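Local coordinates for protein amidohydrolase (Brucella melitensis biovar Abortus, PDB 4F0L) that probably catalyses a metal-dependent hydrolytic deamination, binding an iron ion in a barrel-shaped catalytic domain, at residues R124-Y130 with G160-V166; S144-D148 with G198-T202; A151-T155 with T202-F206; A236-I240 with I378-R382; L276-T280 with G298-E304. All blocks are in the same frame, centred on the assembly; numbering follows the deposited sequence.

Contact 1 of 5, residues R124-Y130 with G160-V166; sequences RVGEFHY and GLTLLPV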
# COMPACT_ATOMS: atom_id res chain seq x y z
N ARG B 124 -1.63 5.64 -20.42
CA ARG B 124 -0.95 4.85 -21.47
C ARG B 124 -0.40 3.62 -20.83
O ARG B 124 -0.00 3.66 -19.67
CB ARG B 124 0.19 5.62 -22.17
CG ARG B 124 0.95 4.83 -23.21
CD ARG B 124 1.96 5.69 -23.97
NE ARG B 124 1.29 6.67 -24.81
CZ ARG B 124 1.03 6.53 -26.11
NH1 ARG B 124 1.38 5.42 -26.77
NH2 ARG B 124 0.42 7.51 -26.77
N VAL B 125 -0.38 2.53 -21.59
CA VAL B 125 0.21 1.32 -21.09
C VAL B 125 1.29 0.84 -22.02
O VAL B 125 1.17 0.93 -23.25
CB VAL B 125 -0.84 0.20 -20.82
CG1 VAL B 125 -1.59 -0.20 -22.10
CG2 VAL B 125 -0.14 -1.00 -20.15
N GLY B 126 2.36 0.34 -21.41
CA GLY B 126 3.44 -0.35 -22.12
C GLY B 126 3.27 -1.82 -21.94
O GLY B 126 3.60 -2.37 -20.90
N GLU B 127 2.62 -2.45 -22.91
CA GLU B 127 2.28 -3.86 -22.84
C GLU B 127 3.43 -4.73 -23.35
O GLU B 127 3.69 -4.79 -24.53
CB GLU B 127 1.01 -4.16 -23.63
CG GLU B 127 0.50 -5.58 -23.46
CD GLU B 127 0.14 -5.96 -22.02
OE1 GLU B 127 -0.37 -5.09 -21.26
OE2 GLU B 127 0.36 -7.13 -21.66
N PHE B 128 4.08 -5.37 -22.41
CA PHE B 128 5.28 -6.16 -22.62
C PHE B 128 4.71 -7.56 -22.86
O PHE B 128 4.47 -8.35 -21.92
CB PHE B 128 6.13 -6.06 -21.34
CG PHE B 128 7.52 -6.64 -21.43
CD1 PHE B 128 7.73 -8.01 -21.30
CD2 PHE B 128 8.61 -5.82 -21.51
CE1 PHE B 128 9.03 -8.54 -21.31
CE2 PHE B 128 9.90 -6.34 -21.51
CZ PHE B 128 10.11 -7.70 -21.41
N HIS B 129 4.49 -7.84 -24.15
CA HIS B 129 3.56 -8.85 -24.58
C HIS B 129 4.24 -10.11 -25.07
O HIS B 129 4.85 -10.11 -26.16
CB HIS B 129 2.74 -8.27 -25.72
CG HIS B 129 1.80 -9.26 -26.34
ND1 HIS B 129 0.85 -9.87 -25.62
CD2 HIS B 129 1.71 -9.75 -27.64
CE1 HIS B 129 0.15 -10.70 -26.42
NE2 HIS B 129 0.68 -10.63 -27.66
N TYR B 130 4.15 -11.18 -24.29
CA TYR B 130 4.81 -12.43 -24.70
C TYR B 130 3.91 -13.64 -24.90
O TYR B 130 4.39 -14.72 -25.20
CB TYR B 130 5.98 -12.79 -23.76
CG TYR B 130 5.68 -12.98 -22.29
CD1 TYR B 130 5.18 -14.18 -21.80
CD2 TYR B 130 6.00 -11.99 -21.38
CE1 TYR B 130 4.96 -14.36 -20.44
CE2 TYR B 130 5.79 -12.17 -20.01
CZ TYR B 130 5.28 -13.35 -19.55
OH TYR B 130 5.07 -13.52 -18.21
N GLY B 160 -4.15 4.60 -24.02
CA GLY B 160 -3.01 4.79 -24.95
C GLY B 160 -2.17 3.53 -24.92
O GLY B 160 -2.10 2.89 -23.89
N LEU B 161 -1.57 3.16 -26.04
CA LEU B 161 -0.82 1.89 -26.13
C LEU B 161 0.56 2.08 -26.75
O LEU B 161 0.70 2.54 -27.88
CB LEU B 161 -1.61 0.88 -26.98
CG LEU B 161 -0.98 -0.51 -27.21
CD1 LEU B 161 -0.68 -1.23 -25.90
CD2 LEU B 161 -1.90 -1.35 -28.10
N THR B 162 1.58 1.73 -25.99
CA THR B 162 2.86 1.40 -26.53
C THR B 162 3.00 -0.10 -26.45
O THR B 162 3.19 -0.68 -25.38
CB THR B 162 3.99 2.12 -25.78
OG1 THR B 162 3.84 3.53 -25.96
CG2 THR B 162 5.33 1.67 -26.29
N LEU B 163 2.91 -0.75 -27.59
CA LEU B 163 2.90 -2.20 -27.66
C LEU B 163 4.32 -2.69 -27.89
O LEU B 163 5.01 -2.20 -28.78
CB LEU B 163 1.99 -2.67 -28.79
CG LEU B 163 1.88 -4.16 -29.09
CD1 LEU B 163 1.17 -4.88 -27.94
CD2 LEU B 163 1.13 -4.32 -30.40
N LEU B 164 4.74 -3.63 -27.04
CA LEU B 164 6.13 -4.09 -27.02
C LEU B 164 6.15 -5.64 -27.12
O LEU B 164 6.28 -6.35 -26.11
CB LEU B 164 6.79 -3.62 -25.72
CG LEU B 164 6.82 -2.09 -25.50
CD1 LEU B 164 7.14 -1.79 -24.04
CD2 LEU B 164 7.77 -1.35 -26.44
N PRO B 165 5.94 -6.17 -28.32
CA PRO B 165 5.96 -7.62 -28.48
C PRO B 165 7.31 -8.17 -28.05
O PRO B 165 8.35 -7.61 -28.43
CB PRO B 165 5.74 -7.82 -29.98
CG PRO B 165 5.00 -6.58 -30.41
CD PRO B 165 5.68 -5.51 -29.61
N VAL B 166 7.29 -9.25 -27.30
CA VAL B 166 8.47 -9.82 -26.68
C VAL B 166 9.15 -10.92 -27.56
O VAL B 166 8.48 -11.84 -28.14
CB VAL B 166 8.09 -10.43 -25.32
CG1 VAL B 166 9.29 -11.16 -24.68
CG2 VAL B 166 7.58 -9.34 -24.38
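With CG of Arg124 anti to the backbone N (chi1 178°) and the chain bent at chi3, the guanidinium is carried across to the neighbouring strand, where Arg124 NH1 donates to Thr162 OG1 at 3.2 Å, a bent bond whose acceptor is tilted out of the guanidinium plane. One face of the group lies over the Gly160-Leu161 peptide. Both polar ends have second partners: NH2 bonds to Gly208 O, and Thr162 OG1 to Met380 O. The strands run side by side in parallel register. Thr162 straddles Val125 and Glu127, Thr162 N bonding to Val125 O at 2.9 Å and its O accepting from Glu127 N, and Leu164 repeats the pattern with Glu127 and His129. Strand 122-129, helix 145-157 and strand 160-167 form a beta-alpha-beta crossover, the repeating element of a TIM barrel. On the face carrying Val125, Val125 CG1 lies beside Leu161 CD1 at 4.0 Å, the two side chains pointing the same way and toward the helices. The other face carries Phe128, where Phe128 CD1 meets Val166 CG2 at 3.4 Å; its ring also packs against the iron ligands His65 and His241. Val166 CG2 sits at the edge of the Tyr130 ring as well. Glu127 bends away from the partner strand to accept from Ala68 N and to bond with Ser66 and Tyr114.

Contact 2 of 5, residues S144-D148 with G198-T202; sequences SEMAD and GCRKT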
# COMPACT_ATOMS: atom_id res chain seq x y z
N SER B 144 -0.31 -12.44 -35.47
CA SER B 144 -0.34 -11.46 -34.39
C SER B 144 -1.64 -11.48 -33.59
O SER B 144 -1.90 -10.55 -32.80
CB SER B 144 -0.06 -10.05 -34.93
OG SER B 144 -1.09 -9.58 -35.80
N GLU B 145 -2.46 -12.52 -33.77
CA GLU B 145 -3.75 -12.63 -33.08
C GLU B 145 -3.77 -12.05 -31.64
O GLU B 145 -4.62 -11.22 -31.32
CB GLU B 145 -4.20 -14.09 -33.01
CG GLU B 145 -5.56 -14.31 -32.36
CD GLU B 145 -6.70 -13.65 -33.10
OE1 GLU B 145 -6.68 -13.62 -34.36
OE2 GLU B 145 -7.63 -13.14 -32.43
N MET B 146 -2.84 -12.48 -30.79
CA MET B 146 -2.89 -12.09 -29.38
C MET B 146 -2.57 -10.62 -29.20
O MET B 146 -3.18 -9.95 -28.36
CB MET B 146 -1.97 -12.96 -28.51
CG MET B 146 -2.55 -14.34 -28.23
SD MET B 146 -3.99 -14.23 -27.16
CE MET B 146 -4.02 -15.84 -26.39
N ALA B 147 -1.64 -10.09 -30.01
CA ALA B 147 -1.33 -8.64 -30.01
C ALA B 147 -2.53 -7.83 -30.51
O ALA B 147 -2.81 -6.73 -30.00
CB ALA B 147 -0.07 -8.31 -30.82
N ASP B 148 -3.24 -8.37 -31.51
CA ASP B 148 -4.46 -7.73 -32.00
C ASP B 148 -5.53 -7.62 -30.89
O ASP B 148 -6.30 -6.65 -30.83
CB ASP B 148 -5.06 -8.48 -33.19
CG ASP B 148 -4.10 -8.62 -34.38
OD1 ASP B 148 -2.99 -8.06 -34.42
OD2 ASP B 148 -4.50 -9.36 -35.30
N GLY B 198 2.70 -7.83 -38.53
CA GLY B 198 1.26 -7.97 -38.21
C GLY B 198 0.79 -6.92 -37.22
O GLY B 198 -0.26 -6.30 -37.41
N CYS B 199 1.60 -6.66 -36.19
CA CYS B 199 1.26 -5.62 -35.22
C CYS B 199 1.21 -4.23 -35.84
O CYS B 199 0.29 -3.46 -35.57
CB CYS B 199 2.27 -5.60 -34.06
SG CYS B 199 2.27 -7.06 -33.04
N ARG B 200 2.18 -3.91 -36.68
CA ARG B 200 2.18 -2.60 -37.36
C ARG B 200 0.88 -2.37 -38.16
O ARG B 200 0.29 -1.30 -38.10
CB ARG B 200 3.40 -2.45 -38.28
CG ARG B 200 3.57 -1.04 -38.84
CD ARG B 200 4.53 -1.02 -40.03
NE ARG B 200 4.12 -1.92 -41.09
CZ ARG B 200 3.06 -1.73 -41.90
NH1 ARG B 200 2.26 -0.67 -41.79
NH2 ARG B 200 2.80 -2.63 -42.86
N LYS B 201 0.45 -3.36 -38.93
CA LYS B 201 -0.78 -3.24 -39.69
C LYS B 201 -1.96 -3.04 -38.77
O LYS B 201 -2.78 -2.17 -38.99
CB LYS B 201 -1.03 -4.47 -40.56
CG LYS B 201 -0.08 -4.55 -41.73
CD LYS B 201 -0.16 -5.91 -42.42
CE LYS B 201 0.81 -5.97 -43.59
NZ LYS B 201 1.29 -7.34 -43.88
N THR B 202 -2.05 -3.83 -37.72
CA THR B 202 -3.12 -3.68 -36.74
C THR B 202 -3.18 -2.30 -36.10
O THR B 202 -4.27 -1.77 -35.87
CB THR B 202 -2.98 -4.75 -35.65
OG1 THR B 202 -3.25 -6.02 -36.24
CG2 THR B 202 -3.91 -4.50 -34.52
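Gly198 meets Ser144 where helix 189-203 passes the start of helix 145-157, and their CA atoms are 5.4 Å apart. Ser144 OG rests against the bare backbone of the glycine, 3.6 Å from Gly198 C. One residue on, Cys199 places its sulfur beside the carbon wall of the other helix, with Cys199 SG 3.5 Å from Ala147 CB. The torsion that sets SG anti to the carbonyl carbon (chi1 -65°) directs it into the layer between helix and barrel, where it also touches Leu163, Pro165 and Leu211. These two helices belong to the outer ring of a TIM barrel, packed on the strands they cover: Ala147 leans on His129 of strand 122-129. A turn further along comes Thr202, where Thr202 OG1 donates to Asp148 OD1 at 2.7 Å. The bond arrives from above the carboxylate, 68° out of its plane, while the methyl Thr202 CG2 stays 3.7 Å from Asp148 OD1. That same Asp148 OD1 takes a second hydrogen bond from Ser144 OG, at 2.8 Å, on its syn side and from the opposite face of the plane. Two hydroxyls, one from Ser144 next to helix 145-157 and one from Thr202 of helix 189-203, thus hold OD1 between them, and the pair would be expected to favour the ionised carboxylate. The other oxygen, Asp148 OD2, bonds to Asn142 ND2, which also reaches Glu145.

Contact 3 of 5, residues A151-T155 with T202-F206; sequences AAAAT and TLEGF
Phe206 directs its ring edge at Ala154, and this meeting joins two neighbouring outer helices of the TIM barrel where helix 189-203 gives way to a type II beta turn spanning Leu203 to Phe206. The Ala154 methyl lies in the plane of the ring, with Ala154 CB 3.7 Å from Phe206 CZ, so that the aromatic group enters edge-first rather than lying flat on the helix. The extended side chain, CG anti to the backbone N at chi1 -166°, accounts for this reach out of the turn. Gly205, with phi 79°, takes the third position of the turn, whose positive phi suits glycine; the turn closes through a bond from Phe206 N to Leu203 O. The Thr155 and Phe206 side chains run alongside in opposing senses, Thr155 OG1 meeting Phe206 CE2 obliquely at 3.3 Å. One turn earlier in the helix, Ala151 CB is 4.0 Å from both Thr202 CG2 and Leu203 CD2, a small methyl facing both side chains. On the barrel side Leu161 of strand 160-167 touches Ala151, Leu203 and Phe206 alike. The carbonyl of Ala151 lies at the ring edge too, Ala151 O being 3.5 Å from Phe206 CE2. That Ala151 oxygen accepts twice from one residue: Thr155 N and Thr155 OG1 reach it from opposite faces of its carbonyl plane, the hydroxyl OG1 at 2.8 Å.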
# COMPACT_ATOMS: atom_id res chain seq x y z
N ALA B 151 -4.55 -4.72 -28.65
CA ALA B 151 -4.91 -3.49 -29.29
C ALA B 151 -6.44 -3.24 -29.31
O ALA B 151 -6.86 -2.11 -29.09
CB ALA B 151 -4.33 -3.42 -30.68
N ALA B 152 -7.23 -4.29 -29.52
CA ALA B 152 -8.68 -4.17 -29.44
C ALA B 152 -9.11 -3.77 -28.05
O ALA B 152 -10.01 -2.91 -27.90
CB ALA B 152 -9.39 -5.46 -29.87
N ALA B 153 -8.50 -4.39 -27.02
CA ALA B 153 -8.82 -4.07 -25.63
C ALA B 153 -8.46 -2.60 -25.32
O ALA B 153 -9.29 -1.83 -24.81
CB ALA B 153 -8.08 -5.02 -24.68
N ALA B 154 -7.26 -2.18 -25.68
CA ALA B 154 -6.86 -0.79 -25.48
C ALA B 154 -7.80 0.19 -26.20
O ALA B 154 -8.17 1.24 -25.63
CB ALA B 154 -5.40 -0.57 -25.94
N THR B 155 -8.20 -0.13 -27.44
CA THR B 155 -9.10 0.70 -28.21
C THR B 155 -10.45 0.84 -27.52
O THR B 155 -10.98 1.95 -27.38
CB THR B 155 -9.32 0.16 -29.64
OG1 THR B 155 -8.06 0.14 -30.30
CG2 THR B 155 -10.31 1.06 -30.44
N THR B 202 -2.05 -3.83 -37.72
CA THR B 202 -3.12 -3.68 -36.74
C THR B 202 -3.18 -2.30 -36.10
O THR B 202 -4.27 -1.77 -35.87
CB THR B 202 -2.98 -4.75 -35.65
OG1 THR B 202 -3.25 -6.02 -36.24
CG2 THR B 202 -3.91 -4.50 -34.52
N LEU B 203 -2.02 -1.72 -35.80
CA LEU B 203 -1.96 -0.42 -35.14
C LEU B 203 -2.19 0.78 -36.08
O LEU B 203 -2.25 1.91 -35.64
CB LEU B 203 -0.65 -0.27 -34.40
CG LEU B 203 -0.52 -1.18 -33.17
CD1 LEU B 203 0.85 -0.99 -32.53
CD2 LEU B 203 -1.60 -0.93 -32.14
N GLU B 204 -2.33 0.53 -37.38
CA GLU B 204 -2.69 1.61 -38.30
C GLU B 204 -4.02 2.16 -37.88
O GLU B 204 -4.96 1.43 -37.67
CB GLU B 204 -2.77 1.09 -39.75
CG GLU B 204 -1.40 1.01 -40.39
CD GLU B 204 -1.41 0.37 -41.76
OE1 GLU B 204 -2.50 0.07 -42.29
OE2 GLU B 204 -0.31 0.19 -42.31
N GLY B 205 -4.12 3.47 -37.77
CA GLY B 205 -5.35 4.06 -37.27
C GLY B 205 -5.53 4.01 -35.76
O GLY B 205 -6.51 4.55 -35.25
N PHE B 206 -4.64 3.36 -35.02
CA PHE B 206 -4.67 3.45 -33.56
C PHE B 206 -3.95 4.76 -33.21
O PHE B 206 -2.72 4.78 -33.12
CB PHE B 206 -3.97 2.25 -32.90
CG PHE B 206 -4.26 2.11 -31.40
CD1 PHE B 206 -4.10 3.18 -30.54
CD2 PHE B 206 -4.73 0.92 -30.88
CE1 PHE B 206 -4.36 3.06 -29.18
CE2 PHE B 206 -4.97 0.77 -29.51
CZ PHE B 206 -4.80 1.84 -28.66

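Contact 4 of 5, residues A236-I240 with I378-R382; sequences APVHI and IAMGR
A buried strand-to-helix-end contact, held by one hydrogen bond from an imidazole to a main-chain carbonyl, joins the start of strand 238-242 to the C-terminal end of helix 364-379. His239 is the donor: His239 NE2 donates a hydrogen bond to Ala379 O at 2.9 Å, nearly straight (163°) and with the oxygen in the plane of the ring. Seen from the acceptor, the bond is less regular, the donor being tilted 34° from the carbonyl plane. Carbonyls in a last helical turn generally lack the i+4 N-H, and here the imidazole N-H is a partner. The ring also meets carbon atoms. Met380 starts out pointing away from the strand, but bends at chi2 and chi3 until Met380 CE comes within 3.6 Å of His239 CE1, the two side chains crossing at about a right angle. Pro237, two residues earlier, just ahead of the strand, and likewise pointing toward the helix end, brings Pro237 CG to 3.7 Å from Ala379 O and packs it on the Gly381 backbone, 3.8 Å from Gly381 N. Met380 also packs on Ala62 and Leu64 of strand 56-66. His239 lies two residues before the iron ligand His241, its side chain about 9 Å from the metal, and is not itself a ligand. With a positive phi of 77° and a pair of hydrogen bonds to the final turn, Gly381 completes a Schellman motif, the classic C-terminal stop of a helix.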
# COMPACT_ATOMS: atom_id res chain seq x y z
N ALA B 236 12.28 3.20 -32.48
CA ALA B 236 11.20 2.94 -31.53
C ALA B 236 11.81 2.35 -30.26
O ALA B 236 12.95 1.89 -30.27
CB ALA B 236 10.18 1.98 -32.16
N PRO B 237 11.04 2.33 -29.16
CA PRO B 237 11.58 1.77 -27.92
C PRO B 237 12.08 0.32 -27.92
O PRO B 237 11.57 -0.52 -28.66
CB PRO B 237 10.41 1.90 -26.92
CG PRO B 237 9.61 3.06 -27.43
CD PRO B 237 9.74 2.99 -28.94
N VAL B 238 13.04 0.06 -27.04
CA VAL B 238 13.48 -1.29 -26.70
C VAL B 238 13.35 -1.47 -25.17
O VAL B 238 13.91 -0.69 -24.40
CB VAL B 238 14.95 -1.50 -27.10
CG1 VAL B 238 15.44 -2.91 -26.71
CG2 VAL B 238 15.14 -1.20 -28.58
N HIS B 239 12.59 -2.47 -24.75
CA HIS B 239 12.45 -2.83 -23.33
C HIS B 239 12.99 -4.21 -23.09
O HIS B 239 12.87 -5.09 -23.96
CB HIS B 239 11.00 -2.79 -22.92
CG HIS B 239 10.44 -1.41 -22.80
ND1 HIS B 239 9.57 -1.06 -21.80
CD2 HIS B 239 10.58 -0.29 -23.61
CE1 HIS B 239 9.25 0.22 -21.94
NE2 HIS B 239 9.86 0.70 -23.04
N ILE B 240 13.57 -4.42 -21.91
CA ILE B 240 14.14 -5.72 -21.53
C ILE B 240 14.12 -5.86 -20.03
O ILE B 240 14.44 -4.92 -19.34
CB ILE B 240 15.59 -5.84 -22.08
CG1 ILE B 240 16.23 -7.18 -21.71
CG2 ILE B 240 16.48 -4.70 -21.57
CD1 ILE B 240 17.37 -7.59 -22.62
N ILE B 378 9.04 8.99 -21.74
CA ILE B 378 10.23 8.70 -22.55
C ILE B 378 10.31 7.20 -22.89
O ILE B 378 10.47 6.84 -24.05
CB ILE B 378 11.54 9.20 -21.86
CG1 ILE B 378 11.56 10.76 -21.77
CG2 ILE B 378 12.78 8.63 -22.57
CD1 ILE B 378 12.56 11.32 -20.74
N ALA B 379 10.15 6.33 -21.89
CA ALA B 379 10.14 4.86 -22.12
C ALA B 379 9.04 4.44 -23.08
O ALA B 379 9.15 3.39 -23.75
CB ALA B 379 9.97 4.09 -20.80
N MET B 380 7.94 5.20 -23.11
CA MET B 380 6.80 4.84 -23.97
C MET B 380 6.99 5.38 -25.41
O MET B 380 6.14 5.14 -26.26
CB MET B 380 5.49 5.39 -23.41
CG MET B 380 5.04 4.79 -22.08
SD MET B 380 4.67 3.05 -22.09
CE MET B 380 6.31 2.33 -22.06
N GLY B 381 8.08 6.09 -25.67
CA GLY B 381 8.31 6.69 -26.98
C GLY B 381 7.49 7.94 -27.24
O GLY B 381 7.22 8.28 -28.39
N ARG B 382 7.08 8.62 -26.17
CA ARG B 382 6.19 9.77 -26.27
C ARG B 382 6.77 10.95 -25.46
O ARG B 382 6.12 11.46 -24.54
CB ARG B 382 4.83 9.41 -25.70
CG ARG B 382 4.04 8.32 -26.45
CD ARG B 382 3.54 8.79 -27.81
NE ARG B 382 2.73 9.99 -27.65
CZ ARG B 382 2.02 10.58 -28.61
NH1 ARG B 382 1.97 10.08 -29.84
NH2 ARG B 382 1.33 11.68 -28.33

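Contact 5 of 5, residues L276-T280 with G298-E304; sequences LIHAT and GLCPVTE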
# COMPACT_ATOMS: atom_id res chain seq x y z
N LEU B 276 15.06 -0.36 -19.08
CA LEU B 276 15.53 -1.59 -18.45
C LEU B 276 14.60 -1.82 -17.31
O LEU B 276 14.55 -1.03 -16.38
CB LEU B 276 16.97 -1.46 -17.95
CG LEU B 276 18.03 -0.95 -18.93
CD1 LEU B 276 19.44 -1.14 -18.34
CD2 LEU B 276 17.87 -1.60 -20.29
N ILE B 277 13.85 -2.90 -17.39
CA ILE B 277 12.81 -3.22 -16.41
C ILE B 277 13.44 -3.83 -15.14
O ILE B 277 14.28 -4.74 -15.21
CB ILE B 277 11.74 -4.16 -17.00
CG1 ILE B 277 11.25 -3.64 -18.36
CG2 ILE B 277 10.55 -4.31 -16.04
CD1 ILE B 277 10.55 -2.28 -18.26
N HIS B 278 13.02 -3.31 -13.99
CA HIS B 278 13.58 -3.66 -12.67
C HIS B 278 14.93 -3.05 -12.41
O HIS B 278 15.04 -2.09 -11.61
CB HIS B 278 13.55 -5.17 -12.39
CG HIS B 278 12.20 -5.79 -12.63
ND1 HIS B 278 11.10 -5.37 -11.98
CD2 HIS B 278 11.79 -6.80 -13.51
CE1 HIS B 278 10.03 -6.08 -12.40
NE2 HIS B 278 10.46 -6.95 -13.36
N ALA B 279 15.98 -3.58 -13.06
CA ALA B 279 17.34 -3.12 -12.83
C ALA B 279 17.58 -3.05 -11.32
O ALA B 279 18.21 -2.12 -10.83
CB ALA B 279 17.56 -1.74 -13.44
N THR B 280 17.09 -4.07 -10.60
CA THR B 280 17.02 -4.04 -9.14
C THR B 280 18.38 -4.25 -8.46
O THR B 280 18.64 -3.64 -7.42
CB THR B 280 16.04 -5.09 -8.62
OG1 THR B 280 14.81 -4.94 -9.35
CG2 THR B 280 15.83 -4.98 -7.09
N GLY B 298 12.70 1.02 -15.58
CA GLY B 298 11.30 0.61 -15.56
C GLY B 298 11.00 -0.04 -14.23
O GLY B 298 11.11 -1.26 -14.10
N LEU B 299 10.65 0.77 -13.24
CA LEU B 299 10.47 0.28 -11.88
C LEU B 299 9.06 -0.28 -11.68
O LEU B 299 8.05 0.33 -12.10
CB LEU B 299 10.74 1.41 -10.88
CG LEU B 299 12.14 2.05 -10.94
CD1 LEU B 299 12.32 3.06 -9.78
CD2 LEU B 299 13.25 0.96 -10.89
N CYS B 300 8.98 -1.41 -10.99
CA CYS B 300 7.73 -2.08 -10.71
C CYS B 300 7.65 -2.38 -9.22
O CYS B 300 7.74 -3.54 -8.82
CB CYS B 300 7.62 -3.37 -11.55
SG CYS B 300 7.81 -3.07 -13.36
N PRO B 301 7.47 -1.33 -8.38
CA PRO B 301 7.72 -1.52 -6.96
C PRO B 301 6.79 -2.51 -6.25
O PRO B 301 7.26 -3.31 -5.42
CB PRO B 301 7.58 -0.10 -6.37
CG PRO B 301 7.79 0.83 -7.51
CD PRO B 301 7.36 0.11 -8.76
N VAL B 302 5.49 -2.46 -6.55
CA VAL B 302 4.55 -3.40 -5.95
C VAL B 302 4.82 -4.83 -6.35
O VAL B 302 4.86 -5.70 -5.49
CB VAL B 302 3.10 -3.01 -6.23
CG1 VAL B 302 2.10 -4.13 -5.88
CG2 VAL B 302 2.85 -1.72 -5.43
N THR B 303 5.04 -5.08 -7.63
CA THR B 303 5.37 -6.43 -8.08
C THR B 303 6.69 -6.90 -7.50
O THR B 303 6.81 -8.04 -7.06
CB THR B 303 5.37 -6.56 -9.62
OG1 THR B 303 4.04 -6.31 -10.11
CG2 THR B 303 5.78 -8.00 -10.08
N GLU B 304 7.69 -6.02 -7.45
CA GLU B 304 9.00 -6.38 -6.91
C GLU B 304 8.88 -6.78 -5.43
O GLU B 304 9.55 -7.71 -4.95
CB GLU B 304 10.00 -5.21 -7.11
CG GLU B 304 10.53 -5.11 -8.55
CD GLU B 304 10.93 -3.70 -8.97
OE1 GLU B 304 11.25 -2.87 -8.11
OE2 GLU B 304 10.94 -3.42 -10.19
O HOH W 1 13.91 -2.41 -9.07
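The imidazole of His278 has Ile277 CG2 over one face, 3.7 Å above the plane and offset toward the rim, and Glu304 OE2 at its edge. His278 ND1 donates to Glu304 OE2 at 2.7 Å, almost straight at 176° and in the ring plane. The carboxylate, turned 72° from the ring, is met on the anti side of OE2. Cys300 N grips the same oxygen from above the carboxylate plane; Cys300 occupies the N-cap of helix 301-306, so Glu304 bonds back to the start of its own helix. Cys300 CB lies obliquely 3.7 Å from His278 CE1. The other oxygen, Glu304 OE1, accepts from a water at 2.9 Å, which also donates to His278 O and accepts from Thr280 OG1. Main-chain bonds join the parallel strands on both sides of Ile277: Gly298 N to Leu276 O, and His278 N to Gly298 O at 2.8 Å. Ile277 CD1 packs over the bare Gly298 CA, 4.0 Å away. The Glu304 bond fixes the rotation of His278, whose side chain is about 4 Å from the iron and touches its ligand Asp329. A histidine following a barrel strand beside a mononuclear metal is characteristic of amidohydrolase active sites.

How the contacts relate
Contacts 1, 2 and 3 come first along the chain and interlock, their segments alternating: strands 122-129 and 160-167 form the inner layer, helices 145-157 and 189-203 the outer one. Contacts 2 and 3 share both helices and Thr202, with centres 9 Å apart, and each packs against contact 1, 12 and 11 Å away. Contacts 4 and 5 both reach the sheet of strands 238-242, 274-276 and 296-299, contact 4 bringing in the end of helix 364-379; contact 5 falls within the span bracketed by contact 4. Contact 4 touches contact 1, their centres about 10 Å apart. Contacts 1 and 5 approach the iron, whereas contacts 2 and 3, about 27 Å from contact 5 between centres, belong to the outer shell.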